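Local atomic coordinates of glucose-1-phosphate uridylyltransferase (Sphingomonas elodea, PDB entry 2UX8), a protein that probably catalyses the formation of UDP-glucose and diphosphate from UTP and alpha-D-glucose 1-phosphate. Residues 15-20 with 61-66; 34-39 with 71-76. One frame throughout, in Å; residues are numbered along the deposited sequence.

Contact 1. Residues 15-20 with 61-66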
loop_
_atom_site.group_PDB
_atom_site.type_symbol
_atom_site.label_atom_id
_atom_site.label_comp_id
_atom_site.label_asym_id
_atom_site.label_seq_id
_atom_site.Cartn_x
_atom_site.Cartn_y
_atom_site.Cartn_z
ATOM N N ARG C 15 -9.270 26.569 -12.788
ATOM C CA ARG C 15 -7.979 25.940 -12.802
ATOM C C ARG C 15 -8.219 24.635 -12.059
ATOM O O ARG C 15 -7.278 24.004 -11.597
ATOM C CB ARG C 15 -6.985 26.826 -12.041
ATOM C CG ARG C 15 -7.621 27.602 -10.884
ATOM C CD ARG C 15 -6.603 28.002 -9.815
ATOM N NE ARG C 15 -7.235 28.240 -8.513
ATOM C CZ ARG C 15 -6.584 28.240 -7.352
ATOM N NH1 ARG C 15 -5.276 28.014 -7.325
ATOM N NH2 ARG C 15 -7.239 28.448 -6.214
ATOM N N LYS C 16 -9.483 24.222 -11.951
ATOM C CA LYS C 16 -9.760 23.006 -11.199
ATOM C C LYS C 16 -10.760 22.011 -11.744
ATOM O O LYS C 16 -11.805 22.365 -12.287
ATOM C CB LYS C 16 -10.153 23.369 -9.766
ATOM C CG LYS C 16 -9.084 24.142 -9.028
ATOM C CD LYS C 16 -9.500 24.499 -7.616
ATOM C CE LYS C 16 -8.354 25.192 -6.891
ATOM N NZ LYS C 16 -8.836 26.045 -5.778
ATOM N N ALA C 17 -10.411 20.745 -11.564
ATOM C CA ALA C 17 -11.230 19.627 -12.000
ATOM C C ALA C 17 -11.304 18.578 -10.892
ATOM O O ALA C 17 -10.317 18.312 -10.196
ATOM C CB ALA C 17 -10.643 19.014 -13.256
ATOM N N VAL C 18 -12.484 17.988 -10.730
ATOM C CA VAL C 18 -12.696 16.968 -9.714
ATOM C C VAL C 18 -12.931 15.629 -10.379
ATOM O O VAL C 18 -13.765 15.514 -11.271
ATOM C CB VAL C 18 -13.903 17.308 -8.833
ATOM C CG1 VAL C 18 -14.188 16.169 -7.866
ATOM C CG2 VAL C 18 -13.629 18.585 -8.077
ATOM N N PHE C 19 -12.191 14.613 -9.941
ATOM C CA PHE C 19 -12.315 13.275 -10.521
ATOM C C PHE C 19 -12.823 12.264 -9.516
ATOM O O PHE C 19 -12.096 11.877 -8.610
ATOM C CB PHE C 19 -10.965 12.784 -11.037
ATOM C CG PHE C 19 -10.305 13.707 -12.023
ATOM C CD1 PHE C 19 -9.755 14.917 -11.615
ATOM C CD2 PHE C 19 -10.210 13.351 -13.358
ATOM C CE1 PHE C 19 -9.114 15.750 -12.528
ATOM C CE2 PHE C 19 -9.573 14.178 -14.280
ATOM C CZ PHE C 19 -9.022 15.378 -13.866
ATOM N N PRO C 20 -14.083 11.827 -9.653
ATOM C CA PRO C 20 -14.630 10.839 -8.709
ATOM C C PRO C 20 -14.004 9.491 -9.041
ATOM O O PRO C 20 -14.339 8.892 -10.049
ATOM C CB PRO C 20 -16.138 10.854 -9.010
ATOM C CG PRO C 20 -16.369 12.207 -9.650
ATOM C CD PRO C 20 -15.139 12.359 -10.532
ATOM N N GLU C 61 -5.432 23.405 -14.185
ATOM C CA GLU C 61 -4.140 23.207 -13.541
ATOM C C GLU C 61 -4.153 22.614 -12.141
ATOM O O GLU C 61 -3.127 22.580 -11.476
ATOM C CB GLU C 61 -3.348 24.511 -13.522
ATOM C CG GLU C 61 -4.053 25.650 -12.845
ATOM C CD GLU C 61 -3.290 26.951 -12.958
ATOM O OE1 GLU C 61 -2.790 27.261 -14.054
ATOM O OE2 GLU C 61 -3.199 27.677 -11.955
ATOM N N GLN C 62 -5.300 22.136 -11.688
ATOM C CA GLN C 62 -5.383 21.538 -10.363
ATOM C C GLN C 62 -6.359 20.363 -10.396
ATOM O O GLN C 62 -7.577 20.545 -10.440
ATOM C CB GLN C 62 -5.824 22.590 -9.329
ATOM C CG GLN C 62 -6.147 22.049 -7.928
ATOM C CD GLN C 62 -4.917 21.691 -7.113
ATOM O OE1 GLN C 62 -4.134 22.563 -6.735
ATOM N NE2 GLN C 62 -4.744 20.403 -6.836
ATOM N N MET C 63 -5.809 19.154 -10.405
ATOM C CA MET C 63 -6.622 17.944 -10.407
ATOM C C MET C 63 -6.872 17.539 -8.964
ATOM O O MET C 63 -5.934 17.460 -8.165
ATOM C CB MET C 63 -5.886 16.800 -11.089
ATOM C CG MET C 63 -5.173 17.208 -12.326
ATOM S SD MET C 63 -6.321 17.925 -13.479
ATOM C CE MET C 63 -6.023 16.939 -14.831
ATOM N N ILE C 64 -8.125 17.305 -8.603
ATOM C CA ILE C 64 -8.391 16.871 -7.247
ATOM C C ILE C 64 -9.155 15.561 -7.324
ATOM O O ILE C 64 -10.280 15.493 -7.807
ATOM C CB ILE C 64 -9.098 17.986 -6.389
ATOM C CG1 ILE C 64 -10.437 17.503 -5.867
ATOM C CG2 ILE C 64 -9.226 19.278 -7.173
ATOM C CD1 ILE C 64 -10.362 16.984 -4.459
ATOM N N PHE C 65 -8.471 14.501 -6.901
ATOM C CA PHE C 65 -9.006 13.137 -6.897
ATOM C C PHE C 65 -9.705 12.829 -5.588
ATOM O O PHE C 65 -9.122 13.004 -4.521
ATOM C CB PHE C 65 -7.885 12.090 -7.037
ATOM C CG PHE C 65 -7.259 12.007 -8.400
ATOM C CD1 PHE C 65 -7.415 13.021 -9.339
ATOM C CD2 PHE C 65 -6.457 10.917 -8.728
ATOM C CE1 PHE C 65 -6.778 12.950 -10.576
ATOM C CE2 PHE C 65 -5.814 10.848 -9.972
ATOM C CZ PHE C 65 -5.979 11.866 -10.888
ATOM N N VAL C 66 -10.950 12.377 -5.659
ATOM C CA VAL C 66 -11.653 11.978 -4.448
ATOM C C VAL C 66 -11.670 10.448 -4.552
ATOM O O VAL C 66 -12.437 9.869 -5.323
ATOM C CB VAL C 66 -13.071 12.636 -4.360
ATOM C CG1 VAL C 66 -13.429 13.241 -5.659
ATOM C CG2 VAL C 66 -14.112 11.638 -3.906
#
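F19 and M63 meet across two parallel strands, on the sheet face they share with A17 and F65. The F19 ring, with CG anti to its own carbonyl carbon (chi1 -55°), reaches back past its register partner F65, and its far end comes to M63, where CZ lies 3.5 Å from the M63 methyl CE. The sulfur SD of M63 sits at the ring's edge, 4.8 Å from the centroid of F19, which makes this a Met-aromatic contact. F65 covers part of one face of the same ring: its CE1 is 3.7 Å from CD1 of F19, toward the rim, and the two ring planes stand 57° apart. The other sheet face is aliphatic in the middle. There V18 and I64 lie side by side, while CG1 of V18 also touches CG1 of V66 at 3.7 Å. Further back, CG of K16 rests 3.6 Å from CB of Q62. Between the strands the backbone bonds alternate in direction, among them the amide N of I64 to O of A17 at 2.9 Å and the amide N of F19 to O of I64 at 3.0 Å. Together with helix 47-57, which joins the strands, this is a beta-alpha-beta crossover in the parallel part of a GT-A type nucleotide-binding fold. V52 of that helix touches F19, M63 and F65, so the connecting helix packs on the aromatic face. V18 turns its backbone to strand 135-138 and M63 to strand 108-112, so strands 16-21 and 62-67 are both interior strands of the sheet. At the polar end K16 runs extended beyond CG, its NZ bonding O of I129 and forming a salt bridge with E133, which R15 shares, and D128 of the second subunit packs on K16 and Q62.

Contact 2. Residues 34-39 with 71-76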
loop_
_atom_site.group_PDB
_atom_site.type_symbol
_atom_site.label_atom_id
_atom_site.label_comp_id
_atom_site.label_asym_id
_atom_site.label_seq_id
_atom_site.Cartn_x
_atom_site.Cartn_y
_atom_site.Cartn_z
ATOM N N ALA C 34 -9.059 -6.079 -7.030
ATOM C CA ALA C 34 -7.906 -5.566 -6.309
ATOM C C ALA C 34 -7.230 -4.468 -7.126
ATOM O O ALA C 34 -6.205 -3.918 -6.730
ATOM C CB ALA C 34 -6.935 -6.685 -6.032
ATOM N N MET C 35 -7.814 -4.166 -8.278
ATOM C CA MET C 35 -7.312 -3.141 -9.185
ATOM C C MET C 35 -8.359 -2.059 -9.352
ATOM O O MET C 35 -9.525 -2.354 -9.601
ATOM C CB MET C 35 -7.039 -3.720 -10.575
ATOM C CG MET C 35 -5.636 -4.242 -10.821
ATOM S SD MET C 35 -4.276 -3.048 -10.549
ATOM C CE MET C 35 -4.871 -1.620 -11.377
ATOM N N PRO C 36 -7.965 -0.792 -9.216
ATOM C CA PRO C 36 -8.967 0.256 -9.388
ATOM C C PRO C 36 -9.493 0.201 -10.826
ATOM O O PRO C 36 -8.728 0.030 -11.783
ATOM C CB PRO C 36 -8.184 1.532 -9.111
ATOM C CG PRO C 36 -7.102 1.074 -8.168
ATOM C CD PRO C 36 -6.686 -0.243 -8.746
ATOM N N LYS C 37 -10.807 0.310 -10.961
ATOM C CA LYS C 37 -11.475 0.305 -12.251
ATOM C C LYS C 37 -10.891 1.409 -13.128
ATOM O O LYS C 37 -10.710 1.241 -14.331
ATOM C CB LYS C 37 -12.963 0.547 -12.000
ATOM C CG LYS C 37 -13.747 1.056 -13.172
ATOM C CD LYS C 37 -13.972 -0.026 -14.192
ATOM C CE LYS C 37 -14.916 0.459 -15.274
ATOM N NZ LYS C 37 -16.272 0.820 -14.743
ATOM N N GLU C 38 -10.586 2.535 -12.496
ATOM C CA GLU C 38 -10.047 3.688 -13.191
ATOM C C GLU C 38 -8.667 3.435 -13.779
ATOM O O GLU C 38 -8.154 4.244 -14.550
ATOM C CB GLU C 38 -9.988 4.890 -12.240
ATOM C CG GLU C 38 -11.325 5.301 -11.623
ATOM C CD GLU C 38 -11.636 4.578 -10.314
ATOM O OE1 GLU C 38 -10.713 3.996 -9.721
ATOM O OE2 GLU C 38 -12.802 4.608 -9.863
ATOM N N MET C 39 -8.065 2.314 -13.411
ATOM C CA MET C 39 -6.743 1.978 -13.899
ATOM C C MET C 39 -6.775 1.012 -15.072
ATOM O O MET C 39 -5.731 0.701 -15.636
ATOM C CB MET C 39 -5.908 1.382 -12.778
ATOM C CG MET C 39 -5.541 2.348 -11.695
ATOM S SD MET C 39 -4.490 3.627 -12.321
ATOM C CE MET C 39 -3.002 2.734 -12.599
ATOM N N LYS C 71 -6.983 2.149 -3.492
ATOM C CA LYS C 71 -6.544 2.767 -4.728
ATOM C C LYS C 71 -5.224 3.520 -4.737
ATOM O O LYS C 71 -5.145 4.635 -5.256
ATOM C CB LYS C 71 -7.668 3.668 -5.228
ATOM C CG LYS C 71 -8.964 2.905 -5.363
ATOM C CD LYS C 71 -10.137 3.813 -5.628
ATOM C CE LYS C 71 -11.396 2.986 -5.848
ATOM N NZ LYS C 71 -11.243 2.094 -7.021
ATOM N N SER C 72 -4.180 2.895 -4.203
ATOM C CA SER C 72 -2.861 3.521 -4.159
ATOM C C SER C 72 -2.277 3.672 -5.564
ATOM O O SER C 72 -1.526 4.612 -5.850
ATOM C CB SER C 72 -1.900 2.674 -3.331
ATOM O OG SER C 72 -2.588 1.973 -2.321
ATOM N N ALA C 73 -2.611 2.726 -6.431
ATOM C CA ALA C 73 -2.116 2.742 -7.799
ATOM C C ALA C 73 -2.401 4.075 -8.483
ATOM O O ALA C 73 -1.570 4.602 -9.220
ATOM C CB ALA C 73 -2.746 1.604 -8.581
ATOM N N LEU C 74 -3.579 4.623 -8.232
ATOM C CA LEU C 74 -3.951 5.886 -8.829
ATOM C C LEU C 74 -3.001 6.962 -8.375
ATOM O O LEU C 74 -2.679 7.877 -9.124
ATOM C CB LEU C 74 -5.365 6.271 -8.416
ATOM C CG LEU C 74 -6.385 6.340 -9.547
ATOM C CD1 LEU C 74 -7.232 5.085 -9.574
ATOM C CD2 LEU C 74 -7.258 7.548 -9.324
ATOM N N GLU C 75 -2.556 6.844 -7.135
ATOM C CA GLU C 75 -1.659 7.830 -6.560
ATOM C C GLU C 75 -0.233 7.683 -7.082
ATOM O O GLU C 75 0.425 8.664 -7.431
ATOM C CB GLU C 75 -1.682 7.692 -5.047
ATOM C CG GLU C 75 -1.550 8.999 -4.325
ATOM C CD GLU C 75 -1.924 8.879 -2.875
ATOM O OE1 GLU C 75 -2.757 7.999 -2.568
ATOM O OE2 GLU C 75 -1.400 9.665 -2.054
ATOM N N ASP C 76 0.230 6.443 -7.144
ATOM C CA ASP C 76 1.575 6.172 -7.610
ATOM C C ASP C 76 1.743 6.479 -9.085
ATOM O O ASP C 76 2.805 6.932 -9.520
ATOM C CB ASP C 76 1.929 4.718 -7.343
ATOM C CG ASP C 76 1.934 4.393 -5.871
ATOM O OD1 ASP C 76 2.310 5.278 -5.079
ATOM O OD2 ASP C 76 1.576 3.259 -5.501
HETATM O O HOH W 1 -12.705 0.266 -8.690
#
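K71 lies along the ring of P36, the two side chains running antiparallel past one another. Its CB faces CG of P36, and its own CG comes closer to the same atom, at 3.8 Å. From CD onward the lysine passes beside the carboxylate of E38, whose arm lies roughly perpendicular to it; CD of K71 is 4.1 Å from OE1 of E38. The chain is extended up to CE and bends at its last torsion (chi4 -61°), and NZ ends near P36 CB and E38 together. With OE1 of E38 this NZ forms a salt bridge, though the hydrogen bond within it is weak at 3.3 Å. NZ also donates to O of G23 and to a water, 2.9 Å away, that accepts in turn from the backbone N of K37 at 3.0 Å. P36 and K37 are the closing Pro-Lys of the glycine-rich signature loop of sugar-nucleotide pyrophosphorylases, and this end is held against the start of helix 72-77. An alanine at K71 would remove everything beyond CB and would probably leave the buried E38 without this countercharge and the water without one of its two donors. Beside the polar site the packing is apolar. L74 turns CD1 toward the loop, where it lies 3.7 Å from CB of P36 and also meets CB of E38 and CG of M39. M39, bent at its second and third torsions, carries its methyl CE to within 4.2 Å of CB of A73. I48 of helix 47-57 touches E38, M39 and L74 alike, while K37 directs its own ammonium elsewhere, into a salt bridge with D141. On the helix, E75 and D76 each form a salt bridge with R112 of the second subunit.

How the contacts relate
Strand 62-67 of contact 1 runs on through a short turn into helix 72-77 of contact 2, and the loop holding residues 34-39 lies between strand 16-21 and helix 47-57, so the four segments alternate along the chain. The contact centres are about 16 Å apart, yet the two touch directly where CD2 of F65 packs on CD2 of L74 at 3.5 Å. Both approach the sugar-phosphate site without belonging to it: the side chain of P20 lies about 8 Å, and that of K37 about 9 Å, from the bound glucose 1-phosphate. Each contact also reaches the second subunit.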